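Local coordinates for rutinosidase (Aspergillus niger, PDB 6I1A), which removes the disaccharide rutinose from flavonoid glycosides such as rutin, being a family 5 glycoside hydrolase that probably also acts on beta-glucans, at residues S335-A340 with E361-E366; A78-L83 with A121-K126. All coordinates share one frame; numbering follows the deposited sequence.

Overall arrangement
Both contacts belong to the helical layer and barrel of a TIM-barrel domain, their centres about 14 Å apart. Contact 2 comes first along the chain and joins two consecutive outer helices, 77-85 and 113-128, with strand 90-95 between them in sequence. Contact 1 follows, pairing the last strand, 334-337, with helix 360-365 near the C-terminus. Strand 334-337 lies beside strand 22-26, so the end of the barrel meets its beginning; helix 360-365 also touches helix 77-85, Ile-364 packing on Lys-82. There Glu-361 OE2 lies 2.6 Å from Asp-79 OD1, consistent with a proton shared between the carboxylates, while Lys-82 makes long, weak ion pairs with Glu-361 and Asp-365.

Contact 1 (S335-A340 with E361-E366); sequences SSYWTA and ETFIDE
Phe-363 turns the CE2 corner of its ring onto the hydroxyl end of Tyr-337, CE2 standing 3.7 Å from Tyr-337 CZ. The two rings form an offset edge-to-face pair, the edge of Phe-363 pointing toward the face of Tyr-337, planes at 79° and centroids 5.5 Å apart, with Tyr-337 CZ close to the plane of the phenylalanine. CG of Tyr-337 is anti to the backbone N (chi1 -160°), which sends the phenol off the strand toward helix 360-365. The polar end of that phenol is held as well: OH is hydrogen-bonded to the carbonyl of Tyr-357 and to the backbone N of Ile-306, so the ring is pinned at its far end while Phe-363 packs beside it. Strand 334-337 is the last strand of the TIM barrel, and its backbone pairs with strand 22-26 on one flank and strand 299-308 on the other, closing the barrel. Beyond the strand, a cis peptide bond links Trp-338 to Thr-339, and the chain comes back to the helix at Ala-340. Here Ala-340 O accepts a hydrogen bond from Glu-361 N at 3.1 Å. The same oxygen lies against the start of the glutamate side chain, with Glu-361 CG 3.2 Å from Ala-340 O. Extended beyond CG, that side chain carries its carboxylate to Asp-79 and Lys-82 of helix 77-85.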
loop_
_atom_site.group_PDB
_atom_site.type_symbol
_atom_site.label_atom_id
_atom_site.label_comp_id
_atom_site.label_asym_id
_atom_site.label_seq_id
_atom_site.Cartn_x
_atom_site.Cartn_y
_atom_site.Cartn_z
ATOM N N SER A 335 -8.136 -17.876 -10.297
ATOM C CA SER A 335 -8.698 -16.530 -10.309
ATOM C C SER A 335 -9.978 -16.504 -11.136
ATOM O O SER A 335 -10.189 -17.372 -11.982
ATOM C CB SER A 335 -7.688 -15.516 -10.806
ATOM O OG SER A 335 -7.300 -15.835 -12.159
ATOM N N SER A 336 -10.728 -15.431 -10.947
ATOM C CA SER A 336 -11.886 -15.144 -11.810
ATOM C C SER A 336 -11.880 -13.679 -12.202
ATOM O O SER A 336 -11.880 -12.783 -11.367
ATOM C CB SER A 336 -13.257 -15.556 -11.227
ATOM O OG SER A 336 -13.454 -15.163 -9.902
ATOM N N TYR A 337 -11.840 -13.422 -13.510
ATOM C CA TYR A 337 -11.693 -12.074 -14.075
ATOM C C TYR A 337 -12.985 -11.304 -13.935
ATOM O O TYR A 337 -14.088 -11.861 -14.054
ATOM C CB TYR A 337 -11.329 -12.208 -15.565
ATOM C CG TYR A 337 -10.697 -10.975 -16.138
ATOM C CD1 TYR A 337 -9.343 -10.789 -16.038
ATOM C CD2 TYR A 337 -11.444 -9.985 -16.740
ATOM C CE1 TYR A 337 -8.738 -9.665 -16.551
ATOM C CE2 TYR A 337 -10.849 -8.800 -17.206
ATOM C CZ TYR A 337 -9.490 -8.651 -17.084
ATOM O OH TYR A 337 -8.878 -7.504 -17.542
ATOM N N TRP A 338 -12.861 -10.001 -13.722
ATOM C CA TRP A 338 -14.005 -9.064 -13.750
ATOM C C TRP A 338 -13.935 -8.382 -15.110
ATOM O O TRP A 338 -13.077 -7.509 -15.255
ATOM C CB TRP A 338 -13.970 -8.036 -12.621
ATOM C CG TRP A 338 -15.252 -7.264 -12.525
ATOM C CD1 TRP A 338 -15.658 -6.154 -13.203
ATOM C CD2 TRP A 338 -16.384 -7.679 -11.726
ATOM N NE1 TRP A 338 -16.937 -5.817 -12.836
ATOM C CE2 TRP A 338 -17.402 -6.747 -11.941
ATOM C CE3 TRP A 338 -16.605 -8.709 -10.793
ATOM C CZ2 TRP A 338 -18.636 -6.791 -11.279
ATOM C CZ3 TRP A 338 -17.824 -8.772 -10.167
ATOM C CH2 TRP A 338 -18.813 -7.835 -10.395
ATOM N N THR A 339 -14.803 -8.690 -16.068
ATOM C CA THR A 339 -16.000 -9.538 -16.000
ATOM C C THR A 339 -16.262 -10.140 -17.366
ATOM O O THR A 339 -15.577 -9.778 -18.382
ATOM C CB THR A 339 -17.148 -8.689 -15.468
ATOM O OG1 THR A 339 -18.326 -9.494 -15.316
ATOM C CG2 THR A 339 -17.496 -7.496 -16.334
ATOM N N ALA A 340 -17.222 -11.056 -17.488
ATOM C CA ALA A 340 -17.470 -11.761 -18.750
ATOM C C ALA A 340 -17.842 -10.785 -19.869
ATOM O O ALA A 340 -17.259 -10.938 -20.994
ATOM C CB ALA A 340 -18.598 -12.746 -18.543
ATOM N N GLU A 361 -14.882 -11.771 -22.729
ATOM C CA GLU A 361 -15.314 -12.423 -23.992
ATOM C C GLU A 361 -14.517 -11.797 -25.150
ATOM O O GLU A 361 -14.184 -12.553 -26.071
ATOM C CB GLU A 361 -16.801 -12.259 -24.217
ATOM C CG GLU A 361 -17.620 -13.165 -23.298
ATOM C CD GLU A 361 -19.093 -13.220 -23.643
ATOM O OE1 GLU A 361 -19.535 -12.340 -24.376
ATOM O OE2 GLU A 361 -19.786 -13.972 -23.008
ATOM N N THR A 362 -14.199 -10.515 -25.063
ATOM C CA THR A 362 -13.357 -9.872 -26.126
ATOM C C THR A 362 -12.027 -10.597 -26.177
ATOM O O THR A 362 -11.493 -10.916 -27.278
ATOM C CB THR A 362 -13.155 -8.396 -25.830
ATOM O OG1 THR A 362 -14.411 -7.742 -26.000
ATOM C CG2 THR A 362 -12.114 -7.780 -26.737
ATOM N N PHE A 363 -11.399 -10.874 -25.038
ATOM C CA PHE A 363 -10.101 -11.585 -25.032
ATOM C C PHE A 363 -10.208 -12.939 -25.717
ATOM O O PHE A 363 -9.309 -13.415 -26.420
ATOM C CB PHE A 363 -9.588 -11.769 -23.605
ATOM C CG PHE A 363 -9.405 -10.510 -22.815
ATOM C CD1 PHE A 363 -9.158 -9.287 -23.386
ATOM C CD2 PHE A 363 -9.455 -10.559 -21.425
ATOM C CE1 PHE A 363 -8.919 -8.151 -22.644
ATOM C CE2 PHE A 363 -9.236 -9.420 -20.673
ATOM C CZ PHE A 363 -8.936 -8.224 -21.270
ATOM N N ILE A 364 -11.281 -13.690 -25.432
ATOM C CA ILE A 364 -11.474 -15.012 -26.043
ATOM C C ILE A 364 -11.569 -14.816 -27.588
ATOM O O ILE A 364 -10.914 -15.585 -28.305
ATOM C CB ILE A 364 -12.732 -15.690 -25.472
ATOM C CG1 ILE A 364 -12.522 -15.976 -23.976
ATOM C CG2 ILE A 364 -12.994 -16.980 -26.212
ATOM C CD1 ILE A 364 -13.756 -16.553 -23.248
ATOM N N ASP A 365 -12.387 -13.890 -28.026
ATOM C CA ASP A 365 -12.652 -13.697 -29.493
ATOM C C ASP A 365 -11.362 -13.229 -30.186
ATOM O O ASP A 365 -11.259 -13.403 -31.451
ATOM C CB ASP A 365 -13.801 -12.718 -29.715
ATOM C CG ASP A 365 -15.165 -13.380 -29.546
ATOM O OD1 ASP A 365 -15.203 -14.577 -29.378
ATOM O OD2 ASP A 365 -16.130 -12.689 -29.540
ATOM N N GLU A 366 -10.451 -12.533 -29.507
ATOM C CA GLU A 366 -9.138 -12.080 -30.072
ATOM C C GLU A 366 -8.138 -13.234 -30.041
ATOM O O GLU A 366 -6.975 -12.997 -30.473
ATOM C CB GLU A 366 -8.626 -10.872 -29.301
ATOM C CG GLU A 366 -9.475 -9.639 -29.455
ATOM C CD GLU A 366 -9.357 -9.093 -30.873
ATOM O OE1 GLU A 366 -8.349 -8.441 -31.171
ATOM O OE2 GLU A 366 -10.203 -9.416 -31.676
#

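Contact 2 (A78-L83 with A121-K126); sequences ADIDKL and ADYAIK
A chi1 of 179° swings the Tyr-123 ring away from its own backbone N and across from helix 113-128 to helix 77-85, where Asp-81, its CG beside the backbone N, presents a carboxylate to the phenol. Tyr-123 OH donates to Asp-81 OD1 at 2.6 Å, a short bond that uses the syn lone pair of the acceptor, turned to the OD2 flank; accordingly Asp-81 OD2 is also near, 3.2 Å from Tyr-123 OH. OD1 comes in at the ring edge, in the ring plane, while the carboxylate plane is turned 65° from it. OD1 has a second partner in the hydroxyl of Tyr-128, so two tyrosines of one helix hold a single aspartate oxygen. These are neighbouring helices of the outer layer of the (beta/alpha)8 barrel, running in roughly the same direction; the axes of segments 78-83 and 121-126 approach to 10.2 Å and cross at -35°. Deeper between them, Ile-80 runs alongside the edge of the tyrosine ring, pointing the opposite way, its CG2 3.9 Å from Tyr-123 CD2. That methyl also meets Ala-124, Ile-80 CG2 to Ala-124 CB at 3.8 Å. On the barrel side of this pair, Leu-91 of strand 90-95 touches both Ile-80 and Ala-124, seating the helices on the barrel wall.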
loop_
_atom_site.group_PDB
_atom_site.type_symbol
_atom_site.label_atom_id
_atom_site.label_comp_id
_atom_site.label_asym_id
_atom_site.label_seq_id
_atom_site.Cartn_x
_atom_site.Cartn_y
_atom_site.Cartn_z
ATOM N N ALA A 78 -25.245 -19.150 -24.763
ATOM C CA ALA A 78 -24.219 -18.795 -25.764
ATOM C C ALA A 78 -22.981 -18.205 -25.058
ATOM O O ALA A 78 -21.860 -18.548 -25.498
ATOM C CB ALA A 78 -24.782 -17.800 -26.769
ATOM N N ASP A 79 -23.188 -17.346 -24.046
ATOM C CA ASP A 79 -22.051 -16.795 -23.275
ATOM C C ASP A 79 -21.294 -17.919 -22.582
ATOM O O ASP A 79 -20.017 -17.970 -22.597
ATOM C CB ASP A 79 -22.500 -15.722 -22.286
ATOM C CG ASP A 79 -23.073 -14.537 -23.012
ATOM O OD1 ASP A 79 -22.289 -13.811 -23.680
ATOM O OD2 ASP A 79 -24.302 -14.355 -22.966
ATOM N N ILE A 80 -21.985 -18.870 -21.968
ATOM C CA ILE A 80 -21.313 -20.002 -21.298
ATOM C C ILE A 80 -20.496 -20.811 -22.295
ATOM O O ILE A 80 -19.386 -21.217 -22.012
ATOM C CB ILE A 80 -22.314 -20.878 -20.529
ATOM C CG1 ILE A 80 -23.178 -20.003 -19.605
ATOM C CG2 ILE A 80 -21.621 -22.013 -19.792
ATOM C CD1 ILE A 80 -22.424 -19.002 -18.740
ATOM N N ASP A 81 -21.057 -21.085 -23.499
ATOM C CA ASP A 81 -20.285 -21.800 -24.529
ATOM C C ASP A 81 -19.032 -21.035 -24.943
ATOM O O ASP A 81 -17.956 -21.662 -25.060
ATOM C CB ASP A 81 -21.169 -22.057 -25.748
ATOM C CG ASP A 81 -22.322 -23.014 -25.492
ATOM O OD1 ASP A 81 -22.209 -23.895 -24.617
ATOM O OD2 ASP A 81 -23.325 -22.901 -26.229
ATOM N N LYS A 82 -19.145 -19.737 -25.100
ATOM C CA LYS A 82 -17.950 -18.931 -25.487
ATOM C C LYS A 82 -16.895 -18.972 -24.378
ATOM O O LYS A 82 -15.687 -19.200 -24.611
ATOM C CB LYS A 82 -18.350 -17.509 -25.749
ATOM C CG LYS A 82 -17.161 -16.686 -26.236
ATOM C CD LYS A 82 -17.474 -15.304 -26.488
ATOM C CE LYS A 82 -18.668 -15.035 -27.386
ATOM N NZ LYS A 82 -19.003 -13.582 -27.423
ATOM N N LEU A 83 -17.341 -18.802 -23.129
ATOM C CA LEU A 83 -16.398 -18.868 -21.990
ATOM C C LEU A 83 -15.729 -20.233 -21.920
ATOM O O LEU A 83 -14.506 -20.325 -21.694
ATOM C CB LEU A 83 -17.201 -18.548 -20.718
ATOM C CG LEU A 83 -17.692 -17.115 -20.618
ATOM C CD1 LEU A 83 -18.722 -16.959 -19.513
ATOM C CD2 LEU A 83 -16.555 -16.135 -20.432
ATOM N N ALA A 121 -26.467 -21.752 -14.329
ATOM C CA ALA A 121 -25.617 -22.639 -13.526
ATOM C C ALA A 121 -25.834 -24.094 -13.956
ATOM O O ALA A 121 -24.840 -24.850 -14.115
ATOM C CB ALA A 121 -25.923 -22.418 -12.042
ATOM N N ASP A 122 -27.102 -24.496 -14.094
ATOM C CA ASP A 122 -27.394 -25.909 -14.466
ATOM C C ASP A 122 -26.764 -26.204 -15.840
ATOM O O ASP A 122 -26.201 -27.303 -15.980
ATOM C CB ASP A 122 -28.881 -26.167 -14.561
ATOM C CG ASP A 122 -29.610 -26.284 -13.225
ATOM O OD1 ASP A 122 -28.959 -26.084 -12.206
ATOM O OD2 ASP A 122 -30.840 -26.378 -13.245
ATOM N N TYR A 123 -26.836 -25.259 -16.767
ATOM C CA TYR A 123 -26.276 -25.473 -18.127
ATOM C C TYR A 123 -24.770 -25.640 -18.017
ATOM O O TYR A 123 -24.125 -26.538 -18.620
ATOM C CB TYR A 123 -26.657 -24.332 -19.056
ATOM C CG TYR A 123 -26.072 -24.532 -20.432
ATOM C CD1 TYR A 123 -26.623 -25.453 -21.309
ATOM C CD2 TYR A 123 -24.936 -23.853 -20.852
ATOM C CE1 TYR A 123 -26.055 -25.681 -22.569
ATOM C CE2 TYR A 123 -24.386 -24.031 -22.105
ATOM C CZ TYR A 123 -24.930 -24.981 -22.955
ATOM O OH TYR A 123 -24.417 -25.171 -24.219
ATOM N N ALA A 124 -24.121 -24.745 -17.266
ATOM C CA ALA A 124 -22.664 -24.770 -17.074
ATOM C C ALA A 124 -22.191 -26.059 -16.400
ATOM O O ALA A 124 -21.134 -26.612 -16.744
ATOM C CB ALA A 124 -22.234 -23.527 -16.324
ATOM N N ILE A 125 -22.936 -26.548 -15.392
ATOM C CA ILE A 125 -22.568 -27.773 -14.677
ATOM C C ILE A 125 -22.803 -28.980 -15.596
ATOM O O ILE A 125 -21.881 -29.797 -15.722
ATOM C CB ILE A 125 -23.418 -27.865 -13.386
ATOM C CG1 ILE A 125 -22.996 -26.798 -12.369
ATOM C CG2 ILE A 125 -23.293 -29.227 -12.765
ATOM C CD1 ILE A 125 -24.070 -26.518 -11.320
ATOM N N LYS A 126 -23.990 -29.079 -16.151
ATOM C CA LYS A 126 -24.319 -30.289 -16.971
ATOM C C LYS A 126 -23.422 -30.369 -18.198
ATOM O O LYS A 126 -22.937 -31.496 -18.528
ATOM C CB LYS A 126 -25.772 -30.226 -17.405
#